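Local coordinates for crystal protein (Bacillus thuringiensis serovar dakota, PDB 2ZTB), which is a proteolytically activated parasporin-2 toxin that recognizes cancer cells and probably acts, like its aerolysin-type relatives, by forming pores in their membranes, at residues 3-9 with 60-65; 185-191 with 222-227. All coordinates share one frame; numbering follows the deposited sequence.

Contact 1. Residues 3-9 with 60-65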
ATOM      1  N   VAL A   3       5.545   2.252  12.691  1.00 81.77           N
ATOM      2  CA  VAL A   3       6.963   2.177  13.092  1.00 80.65           C
ATOM      3  C   VAL A   3       7.480   0.727  13.065  1.00 79.33           C
ATOM      4  O   VAL A   3       7.295  -0.053  14.012  1.00 79.67           O
ATOM      5  CB  VAL A   3       7.239   2.806  14.508  1.00 81.06           C
ATOM      6  CG1 VAL A   3       8.698   3.344  14.585  1.00 80.57           C
ATOM      7  CG2 VAL A   3       6.210   3.918  14.833  1.00 81.58           C
ATOM      8  N   ILE A   4       8.133   0.374  11.970  1.00 77.33           N
ATOM      9  CA  ILE A   4       8.592  -0.994  11.748  1.00 74.98           C
ATOM     10  C   ILE A   4      10.101  -1.095  12.013  1.00 73.51           C
ATOM     11  O   ILE A   4      10.863  -0.194  11.670  1.00 72.98           O
ATOM     12  CB  ILE A   4       8.179  -1.472  10.318  1.00 74.83           C
ATOM     13  CG1 ILE A   4       6.653  -1.672  10.254  1.00 74.05           C
ATOM     14  CG2 ILE A   4       8.924  -2.747   9.896  1.00 74.01           C
ATOM     15  CD1 ILE A   4       6.046  -1.401   8.885  1.00 72.03           C
ATOM     16  N   ARG A   5      10.509  -2.186  12.651  1.00 71.73           N
ATOM     17  CA  ARG A   5      11.911  -2.432  12.952  1.00 70.54           C
ATOM     18  C   ARG A   5      12.153  -3.929  12.998  1.00 69.60           C
ATOM     19  O   ARG A   5      11.718  -4.610  13.917  1.00 69.23           O
ATOM     20  CB  ARG A   5      12.307  -1.773  14.280  1.00 70.52           C
ATOM     21  CG  ARG A   5      13.765  -1.962  14.689  1.00 70.04           C
ATOM     22  CD  ARG A   5      14.160  -0.852  15.645  1.00 69.66           C
ATOM     23  NE  ARG A   5      15.503  -1.009  16.193  1.00 70.04           N
ATOM     24  CZ  ARG A   5      16.617  -0.515  15.653  1.00 69.66           C
ATOM     25  NH1 ARG A   5      16.580   0.177  14.520  1.00 67.67           N
ATOM     26  NH2 ARG A   5      17.781  -0.718  16.260  1.00 68.38           N
ATOM     27  N   GLU A   6      12.843  -4.445  11.990  1.00 68.53           N
ATOM     28  CA  GLU A   6      13.114  -5.874  11.948  1.00 67.45           C
ATOM     29  C   GLU A   6      14.521  -6.159  11.450  1.00 66.01           C
ATOM     30  O   GLU A   6      15.209  -5.258  10.976  1.00 65.70           O
ATOM     31  CB  GLU A   6      12.039  -6.627  11.132  1.00 67.84           C
ATOM     32  CG  GLU A   6      11.694  -6.040   9.779  1.00 68.11           C
ATOM     33  CD  GLU A   6      10.588  -6.822   9.064  1.00 68.19           C
ATOM     34  OE1 GLU A   6      10.916  -7.595   8.133  1.00 67.45           O
ATOM     35  OE2 GLU A   6       9.401  -6.661   9.433  1.00 66.99           O
ATOM     36  N   TYR A   7      14.940  -7.414  11.587  1.00 64.42           N
ATOM     37  CA  TYR A   7      16.233  -7.854  11.140  1.00 62.99           C
ATOM     38  C   TYR A   7      16.408  -7.658   9.639  1.00 62.23           C
ATOM     39  O   TYR A   7      15.456  -7.797   8.849  1.00 62.33           O
ATOM     40  CB  TYR A   7      16.462  -9.321  11.502  1.00 63.30           C
ATOM     41  CG  TYR A   7      16.711  -9.591  12.976  1.00 64.07           C
ATOM     42  CD1 TYR A   7      17.338  -8.646  13.798  1.00 64.28           C
ATOM     43  CD2 TYR A   7      16.341 -10.808  13.543  1.00 64.51           C
ATOM     44  CE1 TYR A   7      17.572  -8.904  15.155  1.00 64.56           C
ATOM     45  CE2 TYR A   7      16.573 -11.079  14.893  1.00 66.29           C
ATOM     46  CZ  TYR A   7      17.190 -10.127  15.698  1.00 65.45           C
ATOM     47  OH  TYR A   7      17.403 -10.411  17.045  1.00 65.19           O
ATOM     48  N   LEU A   8      17.631  -7.310   9.254  1.00 60.60           N
ATOM     49  CA  LEU A   8      18.017  -7.307   7.858  1.00 59.13           C
ATOM     50  C   LEU A   8      18.441  -8.741   7.532  1.00 58.87           C
ATOM     51  O   LEU A   8      19.077  -9.418   8.358  1.00 59.11           O
ATOM     52  CB  LEU A   8      19.143  -6.301   7.621  1.00 58.81           C
ATOM     53  CG  LEU A   8      19.644  -6.116   6.178  1.00 58.70           C
ATOM     54  CD1 LEU A   8      18.609  -5.400   5.307  1.00 53.62           C
ATOM     55  CD2 LEU A   8      21.001  -5.371   6.173  1.00 58.03           C
ATOM     56  N   MET A   9      18.048  -9.220   6.357  1.00 57.86           N
ATOM     57  CA  MET A   9      18.374 -10.577   5.936  1.00 57.55           C
ATOM     58  C   MET A   9      19.365 -10.552   4.763  1.00 56.72           C
ATOM     59  O   MET A   9      19.454  -9.551   4.057  1.00 56.32           O
ATOM     60  CB  MET A   9      17.094 -11.326   5.546  1.00 57.98           C
ATOM     61  CG  MET A   9      15.963 -11.288   6.609  1.00 60.92           C
ATOM     62  SD  MET A   9      16.382 -12.251   8.083  1.00 66.40           S
ATOM     63  CE  MET A   9      16.284 -13.943   7.469  1.00 66.79           C
ATOM     64  N   TYR A  60      23.690  -6.830  16.112  1.00 58.94           N
ATOM     65  CA  TYR A  60      22.542  -7.032  15.230  1.00 58.52           C
ATOM     66  C   TYR A  60      22.425  -5.933  14.190  1.00 57.91           C
ATOM     67  O   TYR A  60      23.141  -4.933  14.247  1.00 57.70           O
ATOM     68  CB  TYR A  60      21.245  -7.171  16.043  1.00 59.13           C
ATOM     69  CG  TYR A  60      21.239  -8.410  16.900  1.00 59.83           C
ATOM     70  CD1 TYR A  60      21.553  -8.344  18.269  1.00 60.85           C
ATOM     71  CD2 TYR A  60      20.965  -9.655  16.339  1.00 59.70           C
ATOM     72  CE1 TYR A  60      21.568  -9.485  19.054  1.00 60.60           C
ATOM     73  CE2 TYR A  60      20.978 -10.795  17.105  1.00 60.41           C
ATOM     74  CZ  TYR A  60      21.281 -10.710  18.463  1.00 61.05           C
ATOM     75  OH  TYR A  60      21.283 -11.857  19.214  1.00 60.46           O
ATOM     76  N   CYS A  61      21.529  -6.136  13.230  1.00 57.27           N
ATOM     77  CA  CYS A  61      21.343  -5.195  12.132  1.00 57.35           C
ATOM     78  C   CYS A  61      19.882  -5.197  11.678  1.00 57.44           C
ATOM     79  O   CYS A  61      19.304  -6.254  11.393  1.00 56.59           O
ATOM     80  CB  CYS A  61      22.291  -5.528  10.976  1.00 56.65           C
ATOM     81  SG  CYS A  61      22.246  -4.394   9.604  1.00 57.37           S
ATOM     82  N   TYR A  62      19.309  -3.999  11.617  1.00 57.85           N
ATOM     83  CA  TYR A  62      17.877  -3.825  11.429  1.00 58.42           C
ATOM     84  C   TYR A  62      17.584  -2.947  10.240  1.00 58.49           C
ATOM     85  O   TYR A  62      18.338  -2.028   9.939  1.00 58.85           O
ATOM     86  CB  TYR A  62      17.236  -3.180  12.663  1.00 58.77           C
ATOM     87  CG  TYR A  62      17.531  -3.867  13.973  1.00 59.50           C
ATOM     88  CD1 TYR A  62      18.612  -3.462  14.769  1.00 60.57           C
ATOM     89  CD2 TYR A  62      16.733  -4.913  14.431  1.00 60.10           C
ATOM     90  CE1 TYR A  62      18.893  -4.085  15.983  1.00 59.37           C
ATOM     91  CE2 TYR A  62      17.004  -5.540  15.657  1.00 60.00           C
ATOM     92  CZ  TYR A  62      18.081  -5.122  16.418  1.00 60.22           C
ATOM     93  OH  TYR A  62      18.345  -5.742  17.629  1.00 61.65           O
ATOM     94  N   LYS A  63      16.490  -3.268   9.558  1.00 58.79           N
ATOM     95  CA  LYS A  63      15.836  -2.381   8.609  1.00 58.69           C
ATOM     96  C   LYS A  63      14.606  -1.774   9.308  1.00 59.40           C
ATOM     97  O   LYS A  63      13.976  -2.413  10.164  1.00 58.83           O
ATOM     98  CB  LYS A  63      15.446  -3.140   7.335  1.00 58.82           C
ATOM     99  CG  LYS A  63      14.678  -4.449   7.548  1.00 58.49           C
ATOM    100  CD  LYS A  63      14.149  -4.957   6.205  1.00 58.00           C
ATOM    101  CE  LYS A  63      13.192  -6.114   6.357  1.00 57.31           C
ATOM    102  NZ  LYS A  63      13.783  -7.423   6.755  1.00 57.73           N
ATOM    103  N   ASN A  64      14.304  -0.526   8.959  1.00 59.86           N
ATOM    104  CA  ASN A  64      13.293   0.273   9.635  1.00 59.86           C
ATOM    105  C   ASN A  64      12.463   1.009   8.598  1.00 60.25           C
ATOM    106  O   ASN A  64      12.991   1.444   7.582  1.00 59.77           O
ATOM    107  CB  ASN A  64      13.931   1.340  10.538  1.00 59.89           C
ATOM    108  CG  ASN A  64      14.971   0.778  11.501  1.00 59.80           C
ATOM    109  OD1 ASN A  64      16.144   0.599  11.148  1.00 62.40           O
ATOM    110  ND2 ASN A  64      14.553   0.526  12.722  1.00 56.43           N
ATOM    111  N   VAL A  65      11.174   1.171   8.886  1.00 60.55           N
ATOM    112  CA  VAL A  65      10.311   2.070   8.130  1.00 60.43           C
ATOM    113  C   VAL A  65      10.084   3.281   9.025  1.00 60.33           C
ATOM    114  O   VAL A  65       9.789   3.141  10.210  1.00 60.24           O
ATOM    115  CB  VAL A  65       8.963   1.389   7.734  1.00 60.71           C
ATOM    116  CG1 VAL A  65       8.092   2.319   6.889  1.00 60.64           C
ATOM    117  CG2 VAL A  65       9.214   0.072   6.988  1.00 59.74           C
TER

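Contact 2. Residues 185-191 with 222-227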
ATOM      1  N   PHE A 185       1.645   7.944  -0.679  1.00 56.56           N
ATOM      2  CA  PHE A 185       2.424   8.004   0.552  1.00 56.64           C
ATOM      3  C   PHE A 185       3.843   7.478   0.344  1.00 57.04           C
ATOM      4  O   PHE A 185       4.131   6.786  -0.628  1.00 57.23           O
ATOM      5  CB  PHE A 185       1.696   7.302   1.715  1.00 56.33           C
ATOM      6  CG  PHE A 185       1.404   5.840   1.479  1.00 56.12           C
ATOM      7  CD1 PHE A 185       2.396   4.864   1.692  1.00 55.96           C
ATOM      8  CD2 PHE A 185       0.134   5.428   1.072  1.00 55.26           C
ATOM      9  CE1 PHE A 185       2.126   3.501   1.484  1.00 55.73           C
ATOM     10  CE2 PHE A 185      -0.151   4.064   0.855  1.00 56.22           C
ATOM     11  CZ  PHE A 185       0.854   3.096   1.059  1.00 55.56           C
ATOM     12  N   SER A 186       4.743   7.867   1.234  1.00 57.68           N
ATOM     13  CA  SER A 186       6.108   7.356   1.217  1.00 57.87           C
ATOM     14  C   SER A 186       6.623   7.360   2.642  1.00 57.97           C
ATOM     15  O   SER A 186       6.040   8.000   3.513  1.00 58.06           O
ATOM     16  CB  SER A 186       7.015   8.176   0.291  1.00 57.69           C
ATOM     17  OG  SER A 186       7.090   9.528   0.697  1.00 57.94           O
ATOM     18  N   ALA A 187       7.683   6.596   2.873  1.00 58.08           N
ATOM     19  CA  ALA A 187       8.373   6.543   4.151  1.00 57.94           C
ATOM     20  C   ALA A 187       9.831   6.186   3.863  1.00 58.06           C
ATOM     21  O   ALA A 187      10.104   5.376   2.971  1.00 57.56           O
ATOM     22  CB  ALA A 187       7.745   5.498   5.051  1.00 57.58           C
ATOM     23  N   PRO A 188      10.773   6.801   4.602  1.00 58.24           N
ATOM     24  CA  PRO A 188      12.169   6.386   4.471  1.00 58.26           C
ATOM     25  C   PRO A 188      12.377   4.988   5.069  1.00 58.71           C
ATOM     26  O   PRO A 188      11.786   4.653   6.104  1.00 58.62           O
ATOM     27  CB  PRO A 188      12.925   7.438   5.284  1.00 58.01           C
ATOM     28  CG  PRO A 188      11.899   7.937   6.300  1.00 58.41           C
ATOM     29  CD  PRO A 188      10.595   7.899   5.580  1.00 57.96           C
ATOM     30  N   ILE A 189      13.166   4.171   4.382  1.00 59.09           N
ATOM     31  CA  ILE A 189      13.691   2.935   4.948  1.00 59.77           C
ATOM     32  C   ILE A 189      15.132   3.205   5.389  1.00 59.85           C
ATOM     33  O   ILE A 189      15.916   3.788   4.628  1.00 60.08           O
ATOM     34  CB  ILE A 189      13.735   1.780   3.907  1.00 59.93           C
ATOM     35  CG1 ILE A 189      12.370   1.581   3.191  1.00 60.99           C
ATOM     36  CG2 ILE A 189      14.315   0.498   4.536  1.00 58.72           C
ATOM     37  CD1 ILE A 189      11.350   0.861   3.996  1.00 64.27           C
ATOM     38  N   THR A 190      15.488   2.775   6.595  1.00 59.60           N
ATOM     39  CA  THR A 190      16.853   2.966   7.092  1.00 59.63           C
ATOM     40  C   THR A 190      17.420   1.692   7.701  1.00 59.73           C
ATOM     41  O   THR A 190      16.707   0.936   8.367  1.00 60.10           O
ATOM     42  CB  THR A 190      16.957   4.098   8.133  1.00 59.44           C
ATOM     43  OG1 THR A 190      16.181   3.754   9.287  1.00 60.02           O
ATOM     44  CG2 THR A 190      16.482   5.439   7.555  1.00 59.51           C
ATOM     45  N   VAL A 191      18.708   1.460   7.463  1.00 59.47           N
ATOM     46  CA  VAL A 191      19.400   0.321   8.054  1.00 59.39           C
ATOM     47  C   VAL A 191      20.433   0.809   9.090  1.00 59.44           C
ATOM     48  O   VAL A 191      21.185   1.749   8.838  1.00 59.60           O
ATOM     49  CB  VAL A 191      20.026  -0.603   6.958  1.00 59.27           C
ATOM     50  CG1 VAL A 191      21.078  -1.524   7.548  1.00 58.63           C
ATOM     51  CG2 VAL A 191      18.933  -1.418   6.265  1.00 58.49           C
ATOM     52  N   THR A 222      22.661   2.426   2.891  1.00 56.44           N
ATOM     53  CA  THR A 222      21.966   1.956   4.085  1.00 57.02           C
ATOM     54  C   THR A 222      20.556   2.528   4.163  1.00 57.25           C
ATOM     55  O   THR A 222      19.922   2.501   5.220  1.00 57.39           O
ATOM     56  CB  THR A 222      22.733   2.314   5.382  1.00 57.41           C
ATOM     57  OG1 THR A 222      23.003   3.723   5.394  1.00 57.90           O
ATOM     58  CG2 THR A 222      24.048   1.518   5.488  1.00 56.74           C
ATOM     59  N   SER A 223      20.063   3.050   3.044  1.00 57.77           N
ATOM     60  CA  SER A 223      18.690   3.519   3.001  1.00 58.42           C
ATOM     61  C   SER A 223      17.950   3.136   1.735  1.00 58.62           C
ATOM     62  O   SER A 223      18.554   2.779   0.728  1.00 59.06           O
ATOM     63  CB  SER A 223      18.617   5.033   3.237  1.00 58.38           C
ATOM     64  OG  SER A 223      19.354   5.726   2.267  1.00 59.06           O
ATOM     65  N   GLY A 224      16.625   3.209   1.814  1.00 58.85           N
ATOM     66  CA  GLY A 224      15.752   3.047   0.670  1.00 58.75           C
ATOM     67  C   GLY A 224      14.459   3.793   0.918  1.00 58.99           C
ATOM     68  O   GLY A 224      14.383   4.627   1.825  1.00 58.66           O
ATOM     69  N   THR A 225      13.432   3.473   0.127  1.00 58.73           N
ATOM     70  CA  THR A 225      12.168   4.217   0.137  1.00 58.62           C
ATOM     71  C   THR A 225      10.960   3.293  -0.012  1.00 58.40           C
ATOM     72  O   THR A 225      10.930   2.412  -0.870  1.00 57.18           O
ATOM     73  CB  THR A 225      12.140   5.292  -0.981  1.00 58.63           C
ATOM     74  OG1 THR A 225      13.335   6.074  -0.922  1.00 59.05           O
ATOM     75  CG2 THR A 225      10.933   6.229  -0.839  1.00 59.12           C
ATOM     76  N   LEU A 226       9.975   3.505   0.852  1.00 59.28           N
ATOM     77  CA  LEU A 226       8.675   2.870   0.722  1.00 59.98           C
ATOM     78  C   LEU A 226       7.761   3.844  -0.016  1.00 60.02           C
ATOM     79  O   LEU A 226       7.862   5.045   0.174  1.00 60.31           O
ATOM     80  CB  LEU A 226       8.117   2.496   2.095  1.00 60.34           C
ATOM     81  CG  LEU A 226       6.710   1.869   2.176  1.00 62.64           C
ATOM     82  CD1 LEU A 226       6.681   0.858   3.309  1.00 65.15           C
ATOM     83  CD2 LEU A 226       5.651   2.921   2.404  1.00 63.35           C
ATOM     84  N   ARG A 227       6.916   3.323  -0.900  1.00 60.13           N
ATOM     85  CA  ARG A 227       5.929   4.131  -1.623  1.00 60.48           C
ATOM     86  C   ARG A 227       4.626   3.374  -1.741  1.00 59.75           C
ATOM     87  O   ARG A 227       4.590   2.149  -1.638  1.00 59.28           O
ATOM     88  CB  ARG A 227       6.415   4.511  -3.027  1.00 60.91           C
ATOM     89  CG  ARG A 227       7.607   5.441  -3.008  1.00 64.53           C
ATOM     90  CD  ARG A 227       7.960   5.965  -4.368  1.00 69.72           C
ATOM     91  NE  ARG A 227       9.146   6.819  -4.281  1.00 75.15           N
ATOM     92  CZ  ARG A 227       9.118   8.152  -4.193  1.00 77.68           C
ATOM     93  NH1 ARG A 227       7.953   8.809  -4.194  1.00 77.99           N
ATOM     94  NH2 ARG A 227      10.263   8.832  -4.115  1.00 77.36           N
TER

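Contact 1. Residues 3-9 with 60-65
Lys63 and Glu6 form a salt bridge, but the shorter bond from the ammonium goes to the backbone: NZ of Lys63 gives a hydrogen bond to O of Tyr7 at 2.7 Å, while its bond to OE1 of Glu6 is weak at 3.2 Å. A bend at the last torsion of Lys63 (chi4 -72°) turns NZ back to Tyr7. Glu12 is a second salt-bridge partner of Lys63, and the Glu6 carboxylate also binds Ser124 OG and Thr123 N. Between the backbones, Glu6 and Lys63 are an antiparallel hydrogen-bonded pair, with N of Glu6 3.0 Å from O of Lys63; beyond it, N of Leu8 reaches O of Cys61. Strand 4-7, the first of the chain, lies along the start of the long strand 61-90 in the elongated, aerolysin-type beta fold. On the face bearing Arg5, the extended arginine lays its guanidinium over the Tyr62 ring, planes 29° apart, an off-centre cation-pi stack with CZ of Arg5 4.2 Å from the centroid of the Tyr62 ring; NH1 of Arg5 also forms a salt bridge with Asp192. The Tyr7 ring lies near parallel to those of Tyr60 and Tyr62 but slid away from each, CE1 of Tyr7 coming 3.4 Å from CE2 of Tyr62.

Contact 2. Residues 185-191 with 222-227
Two long strands of the elongated antiparallel sheet meet here, 168-199 through residues 185-191 and 223-247 through its first residues, in antiparallel register, part of the extended beta body of this aerolysin-type toxin. Ala187 with Leu226 and Ile189 with Gly224 are the hydrogen-bonded pairs, each closed by two bonds; N of Leu226 meets O of Ala187 at 2.8 Å, and N of Ile189 meets O of Gly224 at 2.9 Å. Past them N of Val191 bonds O of Thr222, just before the second strand starts. Pro188 has no N-H to give, but it lies in a non-hydrogen-bonded pair with Thr225, where none is asked for across this seam. Alpha hydrogens fill in between the N-H bonds: CA of Ser186 stands 3.1 Å from O of Leu226.

The side chains of Ala187, Ile189 and Leu226 share one face of the sheet. Gly224 brings no side chain to it, and CG1 of Ile189 packs against the backbone of Gly224 and Thr225, 3.8 Å from N of Thr225. Leu126, Ile144, Phe120 and Phe122 pack against this apolar face. Leu226 faces Ile189 with CB, 4.1 Å from CD1 of Ile189, and sends CD2 to the ring edge of Phe185, in the ring plane and 3.7 Å from CE1 of Phe185.

How the contacts relate
Contact 1 and contact 2 lie side by side in one antiparallel sheet, their centres about 11 Å apart. Strands 61-90 and 168-199 are neighbours in it, giving the local order 4-7, 61-90, 168-199, 223-247. Both segments of contact 1 precede those of contact 2 in the chain. The seam between them is crossed by a probable hydrogen bond, Asn64 O to Thr190 N at 3.0 Å, and by Val65 CG1 packing on Ala187 CB. Both contacts also reach Phe122, through Lys63 and Ile189. The N-terminal strand is thereby tied across the sheet to the strand that runs to the C-terminal end of the activated toxin.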